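Phosphoribosylaminoimidazole-succinocarboxamide synthase (Ehrlichia chaffeensis str. Arkansas, PDB 3KRE) catalyses the ATP-dependent joining of L-aspartate to the carboxylate of 5-amino-1-(5-phospho-D-ribosyl)imidazole-4-carboxylate, a step of de novo purine biosynthesis that yields SAICAR. Local coordinates at residues R224-I228 with S229-R233; L243-V246 with I247-Y250. All coordinates share one frame; numbering follows the deposited sequence.

Contact 1 of 2, residues R224-I228 with S229-R233; sequences RLWDI and STNKR. With EDO (1,2-ethanediol), chain H.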
loop_
_atom_site.group_PDB
_atom_site.type_symbol
_atom_site.label_atom_id
_atom_site.label_comp_id
_atom_site.label_asym_id
_atom_site.label_seq_id
_atom_site.Cartn_x
_atom_site.Cartn_y
_atom_site.Cartn_z
ATOM N N ARG A 224 -1.624 -8.270 0.434
ATOM C CA ARG A 224 -1.495 -9.721 0.615
ATOM C C ARG A 224 -1.594 -10.338 -0.768
ATOM O O ARG A 224 -2.519 -10.012 -1.552
ATOM C CB ARG A 224 -2.566 -10.309 1.510
ATOM C CG ARG A 224 -2.327 -10.043 2.969
ATOM C CD ARG A 224 -3.263 -10.845 3.859
ATOM N NE ARG A 224 -2.845 -10.676 5.221
ATOM C CZ ARG A 224 -3.254 -9.744 6.071
ATOM N NH1 ARG A 224 -4.197 -8.867 5.752
ATOM N NH2 ARG A 224 -2.676 -9.673 7.272
ATOM N N LEU A 225 -0.625 -11.207 -1.061
ATOM C CA LEU A 225 -0.390 -11.715 -2.436
ATOM C C LEU A 225 -0.133 -13.191 -2.325
ATOM O O LEU A 225 0.843 -13.589 -1.714
ATOM C CB LEU A 225 0.838 -11.039 -3.051
ATOM C CG LEU A 225 0.731 -9.539 -3.271
ATOM C CD1 LEU A 225 2.110 -8.888 -3.679
ATOM C CD2 LEU A 225 -0.396 -9.114 -4.261
ATOM N N TRP A 226 -1.012 -14.011 -2.889
ATOM C CA TRP A 226 -0.831 -15.460 -2.798
ATOM C C TRP A 226 -0.644 -16.043 -4.187
ATOM O O TRP A 226 -1.353 -15.693 -5.101
ATOM C CB TRP A 226 -2.047 -16.158 -2.181
ATOM C CG TRP A 226 -2.367 -15.778 -0.762
ATOM C CD1 TRP A 226 -1.661 -14.943 0.047
ATOM C CD2 TRP A 226 -3.477 -16.232 0.003
ATOM N NE1 TRP A 226 -2.259 -14.836 1.267
ATOM C CE2 TRP A 226 -3.390 -15.614 1.269
ATOM C CE3 TRP A 226 -4.561 -17.085 -0.262
ATOM C CZ2 TRP A 226 -4.337 -15.816 2.271
ATOM C CZ3 TRP A 226 -5.498 -17.304 0.751
ATOM C CH2 TRP A 226 -5.383 -16.658 1.997
ATOM N N ASP A 227 0.297 -16.961 -4.327
ATOM C CA ASP A 227 0.455 -17.706 -5.539
ATOM C C ASP A 227 -0.839 -18.498 -5.782
ATOM O O ASP A 227 -1.379 -19.163 -4.883
ATOM C CB ASP A 227 1.661 -18.641 -5.419
ATOM C CG ASP A 227 1.851 -19.468 -6.670
ATOM O OD1 ASP A 227 2.212 -18.851 -7.667
ATOM O OD2 ASP A 227 1.555 -20.680 -6.644
ATOM N N ILE A 228 -1.380 -18.411 -6.990
ATOM C CA ILE A 228 -2.714 -18.996 -7.252
ATOM C C ILE A 228 -2.728 -20.540 -7.155
ATOM O O ILE A 228 -3.644 -21.145 -6.563
ATOM C CB ILE A 228 -3.267 -18.504 -8.619
ATOM C CG1 ILE A 228 -3.831 -17.091 -8.437
ATOM C CG2 ILE A 228 -4.346 -19.450 -9.169
ATOM C CD1 ILE A 228 -4.181 -16.360 -9.740
ATOM N N SER A 229 -1.710 -21.166 -7.705
ATOM C CA SER A 229 -1.665 -22.618 -7.766
ATOM C C SER A 229 -1.445 -23.302 -6.391
ATOM O O SER A 229 -1.992 -24.390 -6.151
ATOM C CB SER A 229 -0.595 -23.053 -8.773
ATOM O OG SER A 229 0.706 -22.712 -8.319
ATOM N N THR A 230 -0.672 -22.669 -5.500
ATOM C CA THR A 230 -0.243 -23.296 -4.226
ATOM C C THR A 230 -0.817 -22.625 -2.989
ATOM O O THR A 230 -0.752 -23.180 -1.895
ATOM C CB THR A 230 1.251 -23.202 -4.079
ATOM O OG1 THR A 230 1.640 -21.824 -4.202
ATOM C CG2 THR A 230 1.916 -23.981 -5.171
ATOM N N ASN A 231 -1.367 -21.430 -3.160
ATOM C CA ASN A 231 -1.713 -20.579 -2.038
ATOM C C ASN A 231 -0.520 -20.176 -1.187
ATOM O O ASN A 231 -0.720 -19.768 -0.077
ATOM C CB ASN A 231 -2.759 -21.235 -1.120
ATOM C CG ASN A 231 -4.086 -21.406 -1.794
ATOM O OD1 ASN A 231 -4.698 -22.465 -1.698
ATOM N ND2 ASN A 231 -4.539 -20.366 -2.481
ATOM N N LYS A 232 0.701 -20.259 -1.709
ATOM C CA LYS A 232 1.853 -19.719 -0.987
ATOM C C LYS A 232 1.713 -18.206 -0.848
ATOM O O LYS A 232 1.400 -17.529 -1.797
ATOM C CB LYS A 232 3.106 -19.978 -1.754
ATOM C CG LYS A 232 4.360 -19.867 -0.954
ATOM C CD LYS A 232 5.361 -20.880 -1.496
ATOM C CE LYS A 232 6.676 -20.726 -0.835
ATOM N NZ LYS A 232 7.750 -21.160 -1.750
ATOM N N ARG A 233 1.962 -17.711 0.345
ATOM C CA ARG A 233 1.964 -16.272 0.632
ATOM C C ARG A 233 3.275 -15.696 0.176
ATOM O O ARG A 233 4.334 -16.275 0.457
ATOM C CB ARG A 233 1.785 -16.056 2.129
ATOM C CG ARG A 233 0.537 -16.723 2.690
ATOM C CD ARG A 233 0.212 -16.225 4.101
ATOM N NE ARG A 233 -0.884 -16.974 4.719
ATOM C CZ ARG A 233 -1.968 -16.467 5.322
ATOM N NH1 ARG A 233 -2.155 -15.165 5.442
ATOM N NH2 ARG A 233 -2.874 -17.300 5.829
HETATM C C1 EDO H . 7.867 -17.504 -2.167
HETATM O O1 EDO H . 7.602 -18.725 -2.877
HETATM C C2 EDO H . 8.777 -17.675 -0.953
HETATM O O2 EDO H . 9.884 -18.528 -1.298
HETATM O O HOH W 1 -0.835 -13.249 2.902
#
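Asp227 and Trp226, at the end of strand 223-227, meet residues 229-233 in a local turn contact where the chain doubles back on itself before helix 237-240. The carboxylate of Asp227 organises the turn through one oxygen. Its OD2 accepts from Ser229 OG at 2.8 Å on the syn lone pair, while Thr230 OG1, 2.7 Å from the same Asp227 OD2, arrives on the anti side, somewhat out of the carboxylate plane, as does the backbone N of Thr230. With CG anti to the backbone N (chi1 179°), the Asp227 carboxylate is carried over the turn, where three donors hold OD2 in place. Thr230 OG1 also accepts from Lys232 N at 3.1 Å, which makes an ST turn. Asn231, with positive phi, turns the chain back, and its N makes a weak bond to Asp227 O. The returning chain, which is not a regular strand, is joined by a single bridge between Trp226 and Arg233, flanked by the bond from Asp227 N to Lys232 O at 2.8 Å.

Beyond the bridge, the Trp226 and Arg233 side chains run side by side. Trp226 CZ2 sits over the centre of one guanidinium face, 3.9 Å from Arg233 CZ, with the two planes inclined by 56°. A water 2.7 Å from Trp226 NE1 accepts its N-H at the ring edge. Asp130 and Asp237 form salt bridges with the Arg233 guanidinium, and Asp237 also pairs with Arg224.

Contact 2 of 2, residues L243-V246 with I247-Y250; sequences LGNV and IEGY. With EDO (1,2-ethanediol), chain J; EDO (1,2-ethanediol), chain H.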
loop_
_atom_site.group_PDB
_atom_site.type_symbol
_atom_site.label_atom_id
_atom_site.label_comp_id
_atom_site.label_asym_id
_atom_site.label_seq_id
_atom_site.Cartn_x
_atom_site.Cartn_y
_atom_site.Cartn_z
ATOM N N LEU A 243 7.329 -17.526 8.429
ATOM C CA LEU A 243 7.367 -18.576 7.418
ATOM C C LEU A 243 8.717 -18.732 6.716
ATOM O O LEU A 243 8.915 -19.709 5.972
ATOM C CB LEU A 243 6.310 -18.331 6.350
ATOM C CG LEU A 243 4.882 -18.108 6.844
ATOM C CD1 LEU A 243 3.904 -17.869 5.668
ATOM C CD2 LEU A 243 4.469 -19.275 7.732
ATOM N N GLY A 244 9.632 -17.799 6.957
ATOM C CA GLY A 244 10.931 -17.819 6.311
ATOM C C GLY A 244 10.792 -17.464 4.848
ATOM O O GLY A 244 9.683 -17.265 4.370
ATOM N N ASN A 245 11.924 -17.344 4.141
ATOM C CA ASN A 245 11.934 -17.007 2.723
ATOM C C ASN A 245 11.168 -15.722 2.443
ATOM O O ASN A 245 10.416 -15.601 1.479
ATOM C CB ASN A 245 11.396 -18.176 1.847
ATOM C CG ASN A 245 12.485 -19.135 1.401
ATOM O OD1 ASN A 245 13.522 -19.299 2.055
ATOM N ND2 ASN A 245 12.215 -19.840 0.302
ATOM N N VAL A 246 11.345 -14.737 3.317
ATOM C CA VAL A 246 10.666 -13.447 3.145
ATOM C C VAL A 246 11.132 -12.755 1.875
ATOM O O VAL A 246 10.311 -12.377 1.019
ATOM C CB VAL A 246 10.863 -12.556 4.407
ATOM C CG1 VAL A 246 10.330 -11.117 4.186
ATOM C CG2 VAL A 246 10.229 -13.281 5.658
ATOM N N ILE A 247 12.448 -12.639 1.704
ATOM C CA ILE A 247 12.939 -11.896 0.561
ATOM C C ILE A 247 12.600 -12.639 -0.720
ATOM O O ILE A 247 12.279 -12.013 -1.720
ATOM C CB ILE A 247 14.441 -11.559 0.669
ATOM C CG1 ILE A 247 14.830 -10.425 -0.303
ATOM C CG2 ILE A 247 15.264 -12.837 0.449
ATOM C CD1 ILE A 247 14.170 -9.074 -0.018
ATOM N N GLU A 248 12.641 -13.970 -0.674
ATOM C CA GLU A 248 12.288 -14.788 -1.833
ATOM C C GLU A 248 10.851 -14.524 -2.287
ATOM O O GLU A 248 10.565 -14.504 -3.487
ATOM C CB GLU A 248 12.493 -16.276 -1.520
ATOM C CG GLU A 248 13.961 -16.693 -1.462
ATOM C CD GLU A 248 14.702 -16.351 -0.156
ATOM O OE1 GLU A 248 14.057 -15.899 0.814
ATOM O OE2 GLU A 248 15.958 -16.543 -0.091
ATOM N N GLY A 249 9.940 -14.326 -1.351
ATOM C CA GLY A 249 8.547 -14.021 -1.743
ATOM C C GLY A 249 8.473 -12.679 -2.435
ATOM O O GLY A 249 7.897 -12.554 -3.488
ATOM N N TYR A 250 9.125 -11.669 -1.869
ATOM C CA TYR A 250 9.109 -10.331 -2.476
ATOM C C TYR A 250 9.793 -10.377 -3.842
ATOM O O TYR A 250 9.334 -9.729 -4.780
ATOM C CB TYR A 250 9.831 -9.311 -1.606
ATOM C CG TYR A 250 9.117 -8.890 -0.331
ATOM C CD1 TYR A 250 9.015 -7.553 0.002
ATOM C CD2 TYR A 250 8.515 -9.813 0.517
ATOM C CE1 TYR A 250 8.360 -7.133 1.173
ATOM C CE2 TYR A 250 7.853 -9.399 1.695
ATOM C CZ TYR A 250 7.817 -8.063 2.021
ATOM O OH TYR A 250 7.164 -7.664 3.165
HETATM C C1 EDO J . 16.007 -16.548 3.374
HETATM O O1 EDO J . 15.217 -15.397 3.139
HETATM C C2 EDO J . 15.627 -17.338 4.627
HETATM O O2 EDO J . 14.460 -16.932 5.303
HETATM C C1 EDO H . 7.867 -17.504 -2.167
HETATM O O1 EDO H . 7.602 -18.725 -2.877
HETATM C C2 EDO H . 8.777 -17.675 -0.953
HETATM O O2 EDO H . 9.884 -18.528 -1.298
#
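The backbone of residues 243-246 leads directly into helix 246-257, which starts at Val246, right after the N-cap residue Asn245, and residues 247-250 continue it. Asn245 O accepts from Gly249 N at 3.1 Å and Val246 O from Tyr250 N at 3.2 Å, the first i to i+4 bonds of the helix. Gly249 N adds a weak second bond to Val246 O. Asn245 itself has positive phi, and although it stands at the N-cap its side chain makes no capping bond.

That amide instead lies against the carboxylate of Glu248, the two planes stacked and only 23° apart, with Asn245 CG 3.6 Å from Glu248 OE1. A bend at chi2 (79°) folds the Glu248 chain back so that OE1 reaches within 3.1 Å of Asn245 CA. Two ethanediol molecules, probably from the crystallisation liquor, bind here: one accepts from Asn245 N through O2 and donates from O1 to Glu248 OE1 at 2.6 Å, while the other accepts from Asn245 ND2. On the apolar side, Val246 and Tyr250 run alongside each other, pointing the same way. Val246 CG1, anti to its own backbone N (chi1 172°), touches the ring at Tyr250 CE2, 3.9 Å away.

The hydroxyl of Tyr250 is hydrogen-bonded to Asp221, and its ring packs with Ile247 against helix 67-84 at Leu70, while Val246 rests on Arg238 and Tyr239 of helix 237-240.

The two contacts come in series along the chain: contact 1 closes the turn after strand 223-227, helix 237-240 follows, and contact 2 opens helix 246-257. Their centres are 12 Å apart and their nearest atoms about 4 Å, without touching, on the same side of the chain's centre. Contact 1 extends from a strand paired with 192-204 in the large antiparallel sheet, and contact 2 starts the C-terminal helix. An ethanediol, probably from the crystallisation liquor, sits between them, bonded to Lys232, Asn245 and Glu252; the protein's own link is Arg238 of helix 237-240, which bonds to Arg233 O and Gly244 O and so joins the loop after the strand to the start of the last helix.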